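Local coordinates for FMN reductase [NAD(P)H] (Bacillus subtilis, PDB 1ZCH) that uses NADH or NADPH to reduce flavin mononucleotide, and also reduces nitroaromatic compounds, quinones, chromates and azo dyes as a homodimeric flavoprotein, at the flavin mononucleotide site and the interface of chains A and B. Numbering follows the deposited sequence. Chains: chain A/B, Hypothetical oxidoreductase ycnD.

Contact 1: the flavin mononucleotide site. Residues chain A 11-13, 15, 67, 69, 133-137, 159, 173, 175; chain B 38-42, 112-113, 116. With FMN (flavin mononucleotide), chain C.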
loop_
_atom_site.group_PDB
_atom_site.type_symbol
_atom_site.label_atom_id
_atom_site.label_comp_id
_atom_site.label_asym_id
_atom_site.label_seq_id
_atom_site.Cartn_x
_atom_site.Cartn_y
_atom_site.Cartn_z
ATOM N N HIS A 11 -6.442 12.788 -9.619
ATOM C CA HIS A 11 -7.284 11.849 -8.886
ATOM C C HIS A 11 -8.354 12.428 -7.961
ATOM O O HIS A 11 -8.139 13.432 -7.284
ATOM C CB HIS A 11 -6.430 10.903 -8.035
ATOM C CG HIS A 11 -7.233 10.125 -7.037
ATOM N ND1 HIS A 11 -7.970 9.013 -7.382
ATOM C CD2 HIS A 11 -7.511 10.369 -5.734
ATOM C CE1 HIS A 11 -8.672 8.609 -6.337
ATOM N NE2 HIS A 11 -8.413 9.416 -5.325
ATOM N N ARG A 12 -9.503 11.755 -7.942
ATOM C CA ARG A 12 -10.619 12.075 -7.054
ATOM C C ARG A 12 -11.494 10.828 -7.035
ATOM O O ARG A 12 -11.668 10.173 -8.063
ATOM C CB ARG A 12 -11.429 13.298 -7.526
ATOM C CG ARG A 12 -12.505 13.036 -8.581
ATOM C CD ARG A 12 -11.881 12.733 -9.923
ATOM N NE ARG A 12 -10.965 13.789 -10.342
ATOM C CZ ARG A 12 -11.339 15.004 -10.731
ATOM N NH1 ARG A 12 -12.627 15.333 -10.760
ATOM N NH2 ARG A 12 -10.424 15.890 -11.095
ATOM N N SER A 13 -12.014 10.472 -5.867
ATOM C CA SER A 13 -12.870 9.297 -5.763
ATOM C C SER A 13 -14.246 9.551 -6.369
ATOM O O SER A 13 -14.808 10.640 -6.231
ATOM C CB SER A 13 -13.027 8.875 -4.300
ATOM O OG SER A 13 -11.837 8.268 -3.821
ATOM N N ARG A 15 -18.247 8.241 -6.585
ATOM C CA ARG A 15 -19.251 7.455 -5.866
ATOM C C ARG A 15 -20.612 7.447 -6.563
ATOM O O ARG A 15 -21.619 7.033 -5.982
ATOM C CB ARG A 15 -19.406 7.968 -4.433
ATOM C CG ARG A 15 -18.151 7.807 -3.590
ATOM C CD ARG A 15 -18.399 8.170 -2.134
ATOM N NE ARG A 15 -17.187 8.022 -1.331
ATOM C CZ ARG A 15 -16.198 8.911 -1.290
ATOM N NH1 ARG A 15 -16.272 10.030 -2.002
ATOM N NH2 ARG A 15 -15.129 8.674 -0.541
ATOM N N GLN A 67 -23.054 0.634 1.217
ATOM C CA GLN A 67 -22.584 1.770 0.435
ATOM C C GLN A 67 -23.109 1.563 -0.984
ATOM O O GLN A 67 -22.608 0.719 -1.729
ATOM C CB GLN A 67 -21.054 1.827 0.469
ATOM C CG GLN A 67 -20.509 1.999 1.883
ATOM C CD GLN A 67 -19.014 2.245 1.923
ATOM O OE1 GLN A 67 -18.500 3.116 1.225
ATOM N NE2 GLN A 67 -18.309 1.487 2.755
ATOM N N TRP A 69 -22.749 2.884 -3.914
ATOM C CA TRP A 69 -21.880 2.873 -5.084
ATOM C C TRP A 69 -21.310 1.487 -5.385
ATOM O O TRP A 69 -20.950 1.199 -6.524
ATOM C CB TRP A 69 -20.759 3.911 -4.932
ATOM C CG TRP A 69 -20.246 4.086 -3.535
ATOM C CD1 TRP A 69 -19.200 3.428 -2.950
ATOM C CD2 TRP A 69 -20.751 4.995 -2.550
ATOM N NE1 TRP A 69 -19.021 3.876 -1.660
ATOM C CE2 TRP A 69 -19.960 4.836 -1.389
ATOM C CE3 TRP A 69 -21.797 5.930 -2.535
ATOM C CZ2 TRP A 69 -20.179 5.581 -0.225
ATOM C CZ3 TRP A 69 -22.015 6.670 -1.377
ATOM C CH2 TRP A 69 -21.209 6.489 -0.237
ATOM N N VAL A 133 -13.216 4.066 -6.166
ATOM C CA VAL A 133 -13.283 4.474 -4.767
ATOM C C VAL A 133 -12.945 3.245 -3.929
ATOM O O VAL A 133 -13.565 2.189 -4.075
ATOM C CB VAL A 133 -14.667 5.049 -4.349
ATOM C CG1 VAL A 133 -15.753 3.976 -4.396
ATOM C CG2 VAL A 133 -14.558 5.642 -2.942
ATOM N N PRO A 134 -11.915 3.350 -3.076
ATOM C CA PRO A 134 -11.561 2.190 -2.252
ATOM C C PRO A 134 -12.628 1.988 -1.183
ATOM O O PRO A 134 -13.384 2.911 -0.883
ATOM C CB PRO A 134 -10.213 2.583 -1.644
ATOM C CG PRO A 134 -9.668 3.616 -2.604
ATOM C CD PRO A 134 -10.905 4.414 -2.948
ATOM N N ILE A 135 -12.688 0.784 -0.622
ATOM C CA ILE A 135 -13.667 0.473 0.414
ATOM C C ILE A 135 -12.981 -0.220 1.591
ATOM O O ILE A 135 -12.808 -1.436 1.595
ATOM C CB ILE A 135 -14.788 -0.455 -0.121
ATOM C CG1 ILE A 135 -15.530 0.220 -1.285
ATOM C CG2 ILE A 135 -15.756 -0.799 1.007
ATOM C CD1 ILE A 135 -16.323 1.460 -0.897
ATOM N N GLY A 136 -12.589 0.562 2.589
ATOM C CA GLY A 136 -11.931 -0.012 3.749
ATOM C C GLY A 136 -12.912 -0.708 4.671
ATOM O O GLY A 136 -12.513 -1.490 5.538
ATOM N N ALA A 137 -14.199 -0.434 4.472
ATOM C CA ALA A 137 -15.252 -1.020 5.296
ATOM C C ALA A 137 -15.362 -2.539 5.177
ATOM O O ALA A 137 -16.136 -3.161 5.906
ATOM C CB ALA A 137 -16.592 -0.372 4.964
ATOM N N SER A 159 -8.919 -4.144 1.601
ATOM C CA SER A 159 -9.707 -3.073 1.009
ATOM C C SER A 159 -10.324 -3.454 -0.322
ATOM O O SER A 159 -9.736 -4.193 -1.109
ATOM C CB SER A 159 -8.839 -1.826 0.810
ATOM O OG SER A 159 -9.586 -0.752 0.248
ATOM N N LYS A 173 -10.342 17.013 -3.835
ATOM C CA LYS A 173 -10.428 17.401 -2.434
ATOM C C LYS A 173 -9.053 17.868 -1.955
ATOM O O LYS A 173 -8.056 17.174 -2.147
ATOM C CB LYS A 173 -10.894 16.200 -1.612
ATOM C CG LYS A 173 -11.083 16.469 -0.132
ATOM C CD LYS A 173 -11.415 15.179 0.610
ATOM C CE LYS A 173 -12.645 14.504 0.028
ATOM N NZ LYS A 173 -13.044 13.301 0.806
ATOM N N ARG A 175 -5.615 18.679 -0.074
ATOM C CA ARG A 175 -4.734 17.823 0.714
ATOM C C ARG A 175 -3.892 18.695 1.636
ATOM O O ARG A 175 -3.780 19.904 1.433
ATOM C CB ARG A 175 -3.802 17.027 -0.204
ATOM C CG ARG A 175 -4.496 16.062 -1.155
ATOM C CD ARG A 175 -5.203 14.966 -0.389
ATOM N NE ARG A 175 -5.457 13.784 -1.210
ATOM C CZ ARG A 175 -6.624 13.479 -1.771
ATOM N NH1 ARG A 175 -7.680 14.272 -1.614
ATOM N NH2 ARG A 175 -6.739 12.357 -2.471
ATOM N N PRO B 38 -5.538 8.339 -3.033
ATOM C CA PRO B 38 -6.526 8.193 -1.960
ATOM C C PRO B 38 -5.909 7.751 -0.633
ATOM O O PRO B 38 -4.797 7.225 -0.599
ATOM C CB PRO B 38 -7.490 7.156 -2.524
ATOM C CG PRO B 38 -6.580 6.279 -3.356
ATOM C CD PRO B 38 -5.718 7.304 -4.069
ATOM N N SER B 39 -6.633 7.999 0.456
ATOM C CA SER B 39 -6.200 7.599 1.795
ATOM C C SER B 39 -7.463 7.395 2.627
ATOM O O SER B 39 -8.473 8.058 2.401
ATOM C CB SER B 39 -5.302 8.666 2.437
ATOM O OG SER B 39 -6.026 9.831 2.795
ATOM N N SER B 40 -7.413 6.468 3.574
ATOM C CA SER B 40 -8.576 6.181 4.410
ATOM C C SER B 40 -9.079 7.454 5.101
ATOM O O SER B 40 -8.310 8.147 5.778
ATOM C CB SER B 40 -8.217 5.109 5.441
ATOM O OG SER B 40 -9.375 4.628 6.097
ATOM N N ILE B 41 -10.372 7.736 4.917
ATOM C CA ILE B 41 -11.067 8.919 5.450
ATOM C C ILE B 41 -10.310 10.223 5.191
ATOM O O ILE B 41 -10.460 11.199 5.930
ATOM C CB ILE B 41 -11.365 8.813 6.987
ATOM C CG1 ILE B 41 -10.086 8.983 7.810
ATOM C CG2 ILE B 41 -12.023 7.475 7.298
ATOM C CD1 ILE B 41 -10.342 9.130 9.299
ATOM N N ASN B 42 -9.532 10.240 4.113
ATOM C CA ASN B 42 -8.710 11.396 3.752
ATOM C C ASN B 42 -7.805 11.735 4.927
ATOM O O ASN B 42 -7.400 12.881 5.112
ATOM C CB ASN B 42 -9.572 12.613 3.375
ATOM C CG ASN B 42 -8.747 13.740 2.748
ATOM O OD1 ASN B 42 -7.804 13.484 1.997
ATOM N ND2 ASN B 42 -9.107 14.986 3.046
ATOM N N VAL B 112 -1.567 0.304 4.766
ATOM C CA VAL B 112 -2.215 0.382 3.459
ATOM C C VAL B 112 -2.018 1.771 2.849
ATOM O O VAL B 112 -1.740 1.893 1.655
ATOM C CB VAL B 112 -3.728 0.061 3.554
ATOM C CG1 VAL B 112 -4.417 0.320 2.204
ATOM C CG2 VAL B 112 -3.914 -1.393 3.965
ATOM N N ASP B 113 -2.162 2.818 3.658
ATOM C CA ASP B 113 -1.969 4.174 3.151
ATOM C C ASP B 113 -0.529 4.303 2.638
ATOM O O ASP B 113 -0.290 4.872 1.573
ATOM C CB ASP B 113 -2.227 5.214 4.257
ATOM C CG ASP B 113 -3.676 5.730 4.282
ATOM O OD1 ASP B 113 -4.571 5.134 3.640
ATOM O OD2 ASP B 113 -3.926 6.747 4.966
ATOM N N ILE B 116 -0.050 2.463 -0.663
ATOM C CA ILE B 116 -0.638 3.234 -1.753
ATOM C C ILE B 116 0.355 4.328 -2.134
ATOM O O ILE B 116 0.605 4.576 -3.316
ATOM C CB ILE B 116 -1.968 3.885 -1.320
ATOM C CG1 ILE B 116 -3.048 2.806 -1.196
ATOM C CG2 ILE B 116 -2.383 4.969 -2.318
ATOM C CD1 ILE B 116 -4.331 3.321 -0.589
HETATM N N1 FMN C . -14.643 5.860 0.626
HETATM C C2 FMN C . -15.886 5.398 0.861
HETATM O O2 FMN C . -16.867 5.951 0.439
HETATM N N3 FMN C . -16.117 4.206 1.632
HETATM C C4 FMN C . -15.060 3.461 2.170
HETATM O O4 FMN C . -15.303 2.460 2.820
HETATM C C4A FMN C . -13.699 3.945 1.908
HETATM N N5 FMN C . -12.620 3.267 2.415
HETATM C C5A FMN C . -11.357 3.648 1.998
HETATM C C6 FMN C . -10.254 2.810 2.377
HETATM C C7 FMN C . -8.955 3.085 1.958
HETATM C C7M FMN C . -7.834 2.135 2.329
HETATM C C8 FMN C . -8.682 4.282 1.141
HETATM C C8M FMN C . -7.303 4.604 0.622
HETATM C C9 FMN C . -9.753 5.148 0.784
HETATM C C9A FMN C . -11.094 4.839 1.192
HETATM N N10 FMN C . -12.276 5.619 0.787
HETATM C C10 FMN C . -13.541 5.183 1.093
HETATM C "C1'" FMN C . -12.081 6.876 -0.010
HETATM C "C2'" FMN C . -11.596 8.077 0.872
HETATM O "O2'" FMN C . -12.727 8.600 1.580
HETATM C "C3'" FMN C . -10.981 9.123 -0.072
HETATM O "O3'" FMN C . -9.830 8.534 -0.709
HETATM C "C4'" FMN C . -10.527 10.386 0.698
HETATM O "O4'" FMN C . -11.641 11.062 1.289
HETATM C "C5'" FMN C . -9.784 11.290 -0.276
HETATM O "O5'" FMN C . -10.783 11.856 -1.340
HETATM P P FMN C . -10.471 11.546 -2.813
HETATM O O1P FMN C . -9.363 12.371 -3.263
HETATM O O2P FMN C . -11.649 11.857 -3.599
HETATM O O3P FMN C . -10.124 10.140 -2.983
HETATM O O HOH W 1 -9.436 14.559 -4.802
HETATM O O HOH W 2 -13.839 11.724 -1.862
#
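Hydrogen bonds read the pyrimidine end of the flavin. The guanidinium of A:Arg15, at the end of a chain extended from CG to NE, meets it side-on: NE lies 2.7 Å from the carbonyl oxygen O2 of FMN and NH2 3.1 Å from N1, both acceptors near the guanidinium plane. Placed there, it would probably stabilise negative charge on the reduced flavin. Beyond it the amide of A:Gln67 pairs with the imide, OE1 accepting the N3 N-H on a lone pair at 2.7 Å (C=O...N angle 125°) while NE2 donates to O4. The backbone N of A:Gly136 donates to N5 at 2.7 Å, nearly straight (166° at H), orienting and probably polarising the atom that takes up hydride.

Ionic and polar grips hold the phosphate. A:Arg175 comes end-on, NH1 and NH2 converging in plane on O1P, with NH2 at 2.7 Å forming a salt bridge. O3P accepts from A:Ser13 OG and A:His11 NE2, and A:Ser13 N donates to O2P. The side-chain amine NZ of A:Lys173 donates to the ribityl hydroxyl O4' at 2.7 Å.

Apolar packing sandwiches the dimethylbenzene ring: A:Pro134 CB sits over one face, 3.5 Å from the centroid, and B:Ser40 CA over the other. The methyl C8M touches B:Ile116 CD1 at 3.5 Å.

Built from both subunits, this nitroreductase-fold pocket buries most of the FMN and holds the cofactor through which NAD(P)H electrons pass to acceptors.

Contact 2: the interface of chains A and B. Residues chain A 190, 193-194, 197, 201, 220-221; chain B 84-85, 88-89, 93.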
loop_
_atom_site.group_PDB
_atom_site.type_symbol
_atom_site.label_atom_id
_atom_site.label_comp_id
_atom_site.label_asym_id
_atom_site.label_seq_id
_atom_site.Cartn_x
_atom_site.Cartn_y
_atom_site.Cartn_z
ATOM N N GLN A 190 7.066 19.508 15.901
ATOM C CA GLN A 190 5.644 19.502 16.231
ATOM C C GLN A 190 4.921 20.842 16.090
ATOM O O GLN A 190 3.793 20.887 15.604
ATOM C CB GLN A 190 5.445 18.958 17.651
ATOM C CG GLN A 190 4.062 18.371 17.885
ATOM C CD GLN A 190 3.913 16.966 17.316
ATOM O OE1 GLN A 190 4.562 16.605 16.328
ATOM N NE2 GLN A 190 3.043 16.168 17.932
ATOM N N LEU A 193 4.295 21.640 12.418
ATOM C CA LEU A 193 3.343 20.663 11.909
ATOM C C LEU A 193 1.935 21.059 12.336
ATOM O O LEU A 193 0.996 21.011 11.544
ATOM C CB LEU A 193 3.696 19.268 12.440
ATOM C CG LEU A 193 2.970 18.049 11.866
ATOM C CD1 LEU A 193 3.140 17.996 10.349
ATOM C CD2 LEU A 193 3.544 16.786 12.502
ATOM N N THR A 194 1.794 21.471 13.590
ATOM C CA THR A 194 0.497 21.883 14.100
ATOM C C THR A 194 -0.025 23.082 13.306
ATOM O O THR A 194 -1.200 23.128 12.935
ATOM C CB THR A 194 0.588 22.246 15.592
ATOM O OG1 THR A 194 0.994 21.088 16.334
ATOM C CG2 THR A 194 -0.759 22.732 16.109
ATOM N N ILE A 197 -1.508 22.086 10.029
ATOM C CA ILE A 197 -2.810 21.451 10.195
ATOM C C ILE A 197 -3.906 22.498 10.409
ATOM O O ILE A 197 -5.000 22.390 9.849
ATOM C CB ILE A 197 -2.797 20.457 11.381
ATOM C CG1 ILE A 197 -1.846 19.295 11.070
ATOM C CG2 ILE A 197 -4.206 19.928 11.639
ATOM C CD1 ILE A 197 -1.672 18.306 12.212
ATOM N N ASP A 201 -7.074 23.233 8.057
ATOM C CA ASP A 201 -8.453 23.229 8.552
ATOM C C ASP A 201 -9.277 24.366 7.951
ATOM O O ASP A 201 -10.417 24.158 7.527
ATOM C CB ASP A 201 -8.495 23.332 10.085
ATOM C CG ASP A 201 -8.437 21.972 10.770
ATOM O OD1 ASP A 201 -8.783 20.959 10.123
ATOM O OD2 ASP A 201 -8.063 21.915 11.963
ATOM N N TRP A 220 -10.919 19.497 8.612
ATOM C CA TRP A 220 -10.212 18.220 8.631
ATOM C C TRP A 220 -10.043 17.617 10.026
ATOM O O TRP A 220 -10.469 16.491 10.271
ATOM C CB TRP A 220 -8.840 18.377 7.971
ATOM C CG TRP A 220 -8.092 17.089 7.804
ATOM C CD1 TRP A 220 -8.352 16.096 6.898
ATOM C CD2 TRP A 220 -6.938 16.668 8.540
ATOM N NE1 TRP A 220 -7.425 15.087 7.022
ATOM C CE2 TRP A 220 -6.545 15.412 8.021
ATOM C CE3 TRP A 220 -6.196 17.230 9.589
ATOM C CZ2 TRP A 220 -5.441 14.708 8.516
ATOM C CZ3 TRP A 220 -5.095 16.529 10.085
ATOM C CH2 TRP A 220 -4.729 15.279 9.543
ATOM N N SER A 221 -9.421 18.354 10.943
ATOM C CA SER A 221 -9.216 17.821 12.287
ATOM C C SER A 221 -10.534 17.398 12.945
ATOM O O SER A 221 -10.572 16.412 13.685
ATOM C CB SER A 221 -8.482 18.843 13.170
ATOM O OG SER A 221 -9.242 20.024 13.341
ATOM N N ASN B 84 0.590 10.704 14.029
ATOM C CA ASN B 84 1.008 11.830 14.868
ATOM C C ASN B 84 0.176 13.053 14.483
ATOM O O ASN B 84 -0.270 13.814 15.344
ATOM C CB ASN B 84 2.501 12.134 14.685
ATOM C CG ASN B 84 2.945 13.362 15.470
ATOM O OD1 ASN B 84 2.670 13.479 16.666
ATOM N ND2 ASN B 84 3.633 14.279 14.800
ATOM N N ARG B 85 -0.037 13.258 13.186
ATOM C CA ARG B 85 -0.866 14.384 12.774
ATOM C C ARG B 85 -2.278 14.155 13.327
ATOM O O ARG B 85 -2.975 15.104 13.681
ATOM C CB ARG B 85 -0.896 14.518 11.246
ATOM C CG ARG B 85 0.376 15.140 10.656
ATOM C CD ARG B 85 0.211 15.419 9.157
ATOM N NE ARG B 85 0.059 14.172 8.416
ATOM C CZ ARG B 85 1.065 13.503 7.867
ATOM N NH1 ARG B 85 2.305 13.971 7.959
ATOM N NH2 ARG B 85 0.837 12.346 7.260
ATOM N N ILE B 88 -2.265 15.164 16.953
ATOM C CA ILE B 88 -2.370 16.614 17.077
ATOM C C ILE B 88 -3.820 17.048 16.896
ATOM O O ILE B 88 -4.341 17.864 17.664
ATOM C CB ILE B 88 -1.501 17.324 16.023
ATOM C CG1 ILE B 88 -0.019 17.062 16.316
ATOM C CG2 ILE B 88 -1.814 18.823 16.002
ATOM C CD1 ILE B 88 0.927 17.540 15.226
ATOM N N ALA B 89 -4.468 16.494 15.875
ATOM C CA ALA B 89 -5.859 16.824 15.587
ATOM C C ALA B 89 -6.797 16.487 16.745
ATOM O O ALA B 89 -7.625 17.306 17.140
ATOM C CB ALA B 89 -6.314 16.094 14.325
ATOM N N LEU B 93 -5.977 19.814 19.156
ATOM C CA LEU B 93 -6.964 20.726 18.590
ATOM C C LEU B 93 -8.403 20.513 19.053
ATOM O O LEU B 93 -9.239 21.404 18.898
ATOM C CB LEU B 93 -6.908 20.670 17.059
ATOM C CG LEU B 93 -5.547 20.961 16.413
ATOM C CD1 LEU B 93 -5.705 21.032 14.894
ATOM C CD2 LEU B 93 -4.992 22.275 16.943
#
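Helix 190-212 of chain A, with the start of helix 220-228, receives helix 84-94 of chain B. The polar contact lies at the first residues of two helices, where A:Gln190 and B:Asn84 reach tip to tip with their amide planes 23° apart. B:Asn84 ND2 donates to A:Gln190 OE1 at 2.9 Å (174° at H), and A:Gln190 NE2 returns a bond to B:Asn84 OD1 at 3.0 Å. Each carbonyl is met in plane on a lone pair, so the pair closes a nearly flat amide-amide ring that fixes both rotations. A bend at chi2 (79°) turns the A:Gln190 amide toward its partner, and its CD also rests 3.7 Å from B:Ile88 CD1. An alanine at A:Gln190 would take away both amide bonds and the contact with B:Ile88 CD1, and would probably loosen the join between these helix starts.

B:Ile88 crosses obliquely over A:Thr194 and A:Ile197, its CG2 lying 3.8 Å from A:Ile197 CD1. The other branch of A:Ile197, CG2, faces B:Leu93 CD1. Midway along helix 84-94, A:Ser221 CB packs 3.7 Å from B:Ala89 CB. That serine is positioned by A:Asp201, whose OD1 accepts from A:Ser221 N on its syn lone pair and whose OD2 takes the OG at 2.6 Å from above the carboxylate plane.

The patch is one part of the two-fold interface, with helix 190-212 of one subunit packing against helix 84-94 of the other.

Contact 3: the interface of chains A and B. Residues chain A 49-53, 56, 149; chain B 182-186.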
loop_
_atom_site.group_PDB
_atom_site.type_symbol
_atom_site.label_atom_id
_atom_site.label_comp_id
_atom_site.label_asym_id
_atom_site.label_seq_id
_atom_site.Cartn_x
_atom_site.Cartn_y
_atom_site.Cartn_z
ATOM N N ILE A 49 -9.740 -10.351 -5.803
ATOM C CA ILE A 49 -10.937 -11.101 -6.164
ATOM C C ILE A 49 -11.803 -10.131 -6.967
ATOM O O ILE A 49 -12.136 -9.050 -6.479
ATOM C CB ILE A 49 -11.752 -11.548 -4.920
ATOM C CG1 ILE A 49 -10.862 -12.298 -3.924
ATOM C CG2 ILE A 49 -12.920 -12.432 -5.367
ATOM C CD1 ILE A 49 -10.333 -13.622 -4.422
ATOM N N THR A 50 -12.145 -10.501 -8.198
ATOM C CA THR A 50 -12.990 -9.654 -9.033
ATOM C C THR A 50 -14.413 -10.159 -8.881
ATOM O O THR A 50 -14.696 -11.330 -9.148
ATOM C CB THR A 50 -12.591 -9.735 -10.524
ATOM O OG1 THR A 50 -11.258 -9.240 -10.689
ATOM C CG2 THR A 50 -13.543 -8.894 -11.381
ATOM N N VAL A 51 -15.302 -9.278 -8.433
ATOM C CA VAL A 51 -16.698 -9.641 -8.238
ATOM C C VAL A 51 -17.577 -8.816 -9.166
ATOM O O VAL A 51 -17.580 -7.586 -9.103
ATOM C CB VAL A 51 -17.143 -9.390 -6.776
ATOM C CG1 VAL A 51 -18.619 -9.730 -6.616
ATOM C CG2 VAL A 51 -16.300 -10.225 -5.819
ATOM N N GLN A 52 -18.316 -9.494 -10.038
ATOM C CA GLN A 52 -19.204 -8.800 -10.960
ATOM C C GLN A 52 -20.624 -9.354 -10.858
ATOM O O GLN A 52 -21.557 -8.797 -11.433
ATOM C CB GLN A 52 -18.685 -8.918 -12.393
ATOM C CG GLN A 52 -17.254 -8.426 -12.556
ATOM C CD GLN A 52 -16.776 -8.466 -13.993
ATOM O OE1 GLN A 52 -17.086 -7.579 -14.787
ATOM N NE2 GLN A 52 -16.026 -9.505 -14.337
ATOM N N ASP A 53 -20.783 -10.448 -10.118
ATOM C CA ASP A 53 -22.101 -11.048 -9.925
ATOM C C ASP A 53 -22.939 -10.075 -9.105
ATOM O O ASP A 53 -22.558 -9.701 -7.994
ATOM C CB ASP A 53 -21.991 -12.370 -9.165
ATOM C CG ASP A 53 -23.343 -13.009 -8.916
ATOM O OD1 ASP A 53 -23.938 -13.533 -9.879
ATOM O OD2 ASP A 53 -23.820 -12.977 -7.762
ATOM N N ARG A 56 -23.898 -11.350 -5.405
ATOM C CA ARG A 56 -22.734 -11.412 -4.531
ATOM C C ARG A 56 -22.234 -10.008 -4.189
ATOM O O ARG A 56 -21.890 -9.722 -3.042
ATOM C CB ARG A 56 -21.621 -12.228 -5.207
ATOM C CG ARG A 56 -20.338 -12.357 -4.392
ATOM C CD ARG A 56 -19.326 -13.290 -5.061
ATOM N NE ARG A 56 -19.773 -14.683 -5.053
ATOM C CZ ARG A 56 -20.251 -15.331 -6.112
ATOM N NH1 ARG A 56 -20.345 -14.723 -7.289
ATOM N NH2 ARG A 56 -20.648 -16.592 -5.989
ATOM N N LEU A 149 -16.597 -15.288 0.127
ATOM C CA LEU A 149 -15.648 -15.398 -0.973
ATOM C C LEU A 149 -14.683 -16.574 -0.857
ATOM O O LEU A 149 -13.759 -16.710 -1.662
ATOM C CB LEU A 149 -14.876 -14.084 -1.105
ATOM C CG LEU A 149 -15.789 -12.868 -1.308
ATOM C CD1 LEU A 149 -14.953 -11.606 -1.500
ATOM C CD2 LEU A 149 -16.687 -13.104 -2.519
ATOM N N ASN B 182 -5.410 -13.152 -9.615
ATOM C CA ASN B 182 -6.711 -12.511 -9.796
ATOM C C ASN B 182 -7.727 -13.638 -9.918
ATOM O O ASN B 182 -7.722 -14.369 -10.905
ATOM C CB ASN B 182 -6.714 -11.678 -11.079
ATOM C CG ASN B 182 -8.051 -11.010 -11.347
ATOM O OD1 ASN B 182 -8.402 -10.756 -12.498
ATOM N ND2 ASN B 182 -8.796 -10.709 -10.286
ATOM N N HIS B 183 -8.585 -13.782 -8.910
ATOM C CA HIS B 183 -9.592 -14.842 -8.906
ATOM C C HIS B 183 -10.967 -14.270 -9.218
ATOM O O HIS B 183 -11.298 -13.166 -8.783
ATOM C CB HIS B 183 -9.620 -15.530 -7.538
ATOM C CG HIS B 183 -8.282 -16.029 -7.085
ATOM N ND1 HIS B 183 -8.056 -16.495 -5.808
ATOM C CD2 HIS B 183 -7.101 -16.136 -7.738
ATOM C CE1 HIS B 183 -6.794 -16.865 -5.693
ATOM N NE2 HIS B 183 -6.191 -16.657 -6.850
ATOM N N GLN B 184 -11.768 -15.026 -9.966
ATOM C CA GLN B 184 -13.104 -14.573 -10.343
ATOM C C GLN B 184 -14.188 -15.027 -9.372
ATOM O O GLN B 184 -14.384 -16.226 -9.165
ATOM C CB GLN B 184 -13.452 -15.069 -11.752
ATOM C CG GLN B 184 -12.438 -14.692 -12.821
ATOM C CD GLN B 184 -12.173 -13.198 -12.877
ATOM O OE1 GLN B 184 -13.104 -12.391 -12.899
ATOM N NE2 GLN B 184 -10.897 -12.823 -12.907
ATOM N N GLU B 185 -14.872 -14.050 -8.778
ATOM C CA GLU B 185 -15.978 -14.263 -7.836
ATOM C C GLU B 185 -15.613 -14.853 -6.473
ATOM O O GLU B 185 -16.022 -14.320 -5.440
ATOM C CB GLU B 185 -17.075 -15.115 -8.488
ATOM C CG GLU B 185 -17.654 -14.534 -9.789
ATOM C CD GLU B 185 -18.132 -13.087 -9.662
ATOM O OE1 GLU B 185 -18.819 -12.756 -8.673
ATOM O OE2 GLU B 185 -17.828 -12.278 -10.567
ATOM N N THR B 186 -14.871 -15.957 -6.463
ATOM C CA THR B 186 -14.453 -16.580 -5.206
ATOM C C THR B 186 -12.982 -16.969 -5.289
ATOM O O THR B 186 -12.416 -17.059 -6.379
ATOM C CB THR B 186 -15.276 -17.851 -4.871
ATOM O OG1 THR B 186 -15.142 -18.805 -5.931
ATOM C CG2 THR B 186 -16.743 -17.506 -4.677
HETATM O O HOH W 3 -15.736 -11.853 -12.328
HETATM O O HOH W 4 -10.463 -8.909 -13.249
#
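A parallel beta pairing across the dimer joins strand 46-51 of chain A to the short strand 182-184 of chain B. A:Thr50 N donates to B:His183 O at 2.9 Å, almost along the C=O axis (171°), and B:Glu185 N donates to A:Thr50 O at 2.8 Å, in the carbonyl plane. The threonine hydroxyl extends this ladder: OG1, anti to the carbonyl carbon, accepts from B:Asn182 ND2 at 2.9 Å in a straight bond (174° at H). Alongside the pairing, A:Ile49 and B:His183 cross obliquely, with A:Ile49 CD1 3.7 Å from B:His183 CB.

B:Glu185 has the most surface hidden by chain A among the residues of this patch. Its chain bends at chi2 (-52°), bringing the carboxylate to the end of the chain A strand. B:Glu185 OE2 accepts from A:Gln52 N at 2.9 Å on its syn lone pair; OE1 takes A:Arg56 NH1 on its anti side at 2.8 Å, a salt bridge tilted from the guanidinium plane. A:Arg56 is positioned by A:Asp53, whose OD2 accepts the backbone N of A:Arg56. With A:Asp53 OD2 5.1 Å from B:Glu185 OE1, this arginine would probably offset repulsion between the acids. A water joins A:Gln52 NE2 to B:Gln184 OE1 and sits 2.8 Å from B:Glu185 OE2.

Contact 1 lies between the other two, its C-alpha centre about 20 Å from those of contact 2 and contact 3, which are about 39 Å apart. The three share no residue, yet all join chain A to chain B. Sequence links them loosely: A:Lys173 and A:Arg175 of contact 1 precede the segment whose chain B copy pairs in contact 3, and helix 190-212 of contact 2 follows it. Because chain B residues line the flavin held by chain A in contact 1, dimerisation is probably needed to complete each flavin site; contacts 2 and 3, repeated by the two-fold axis, help hold the subunits together.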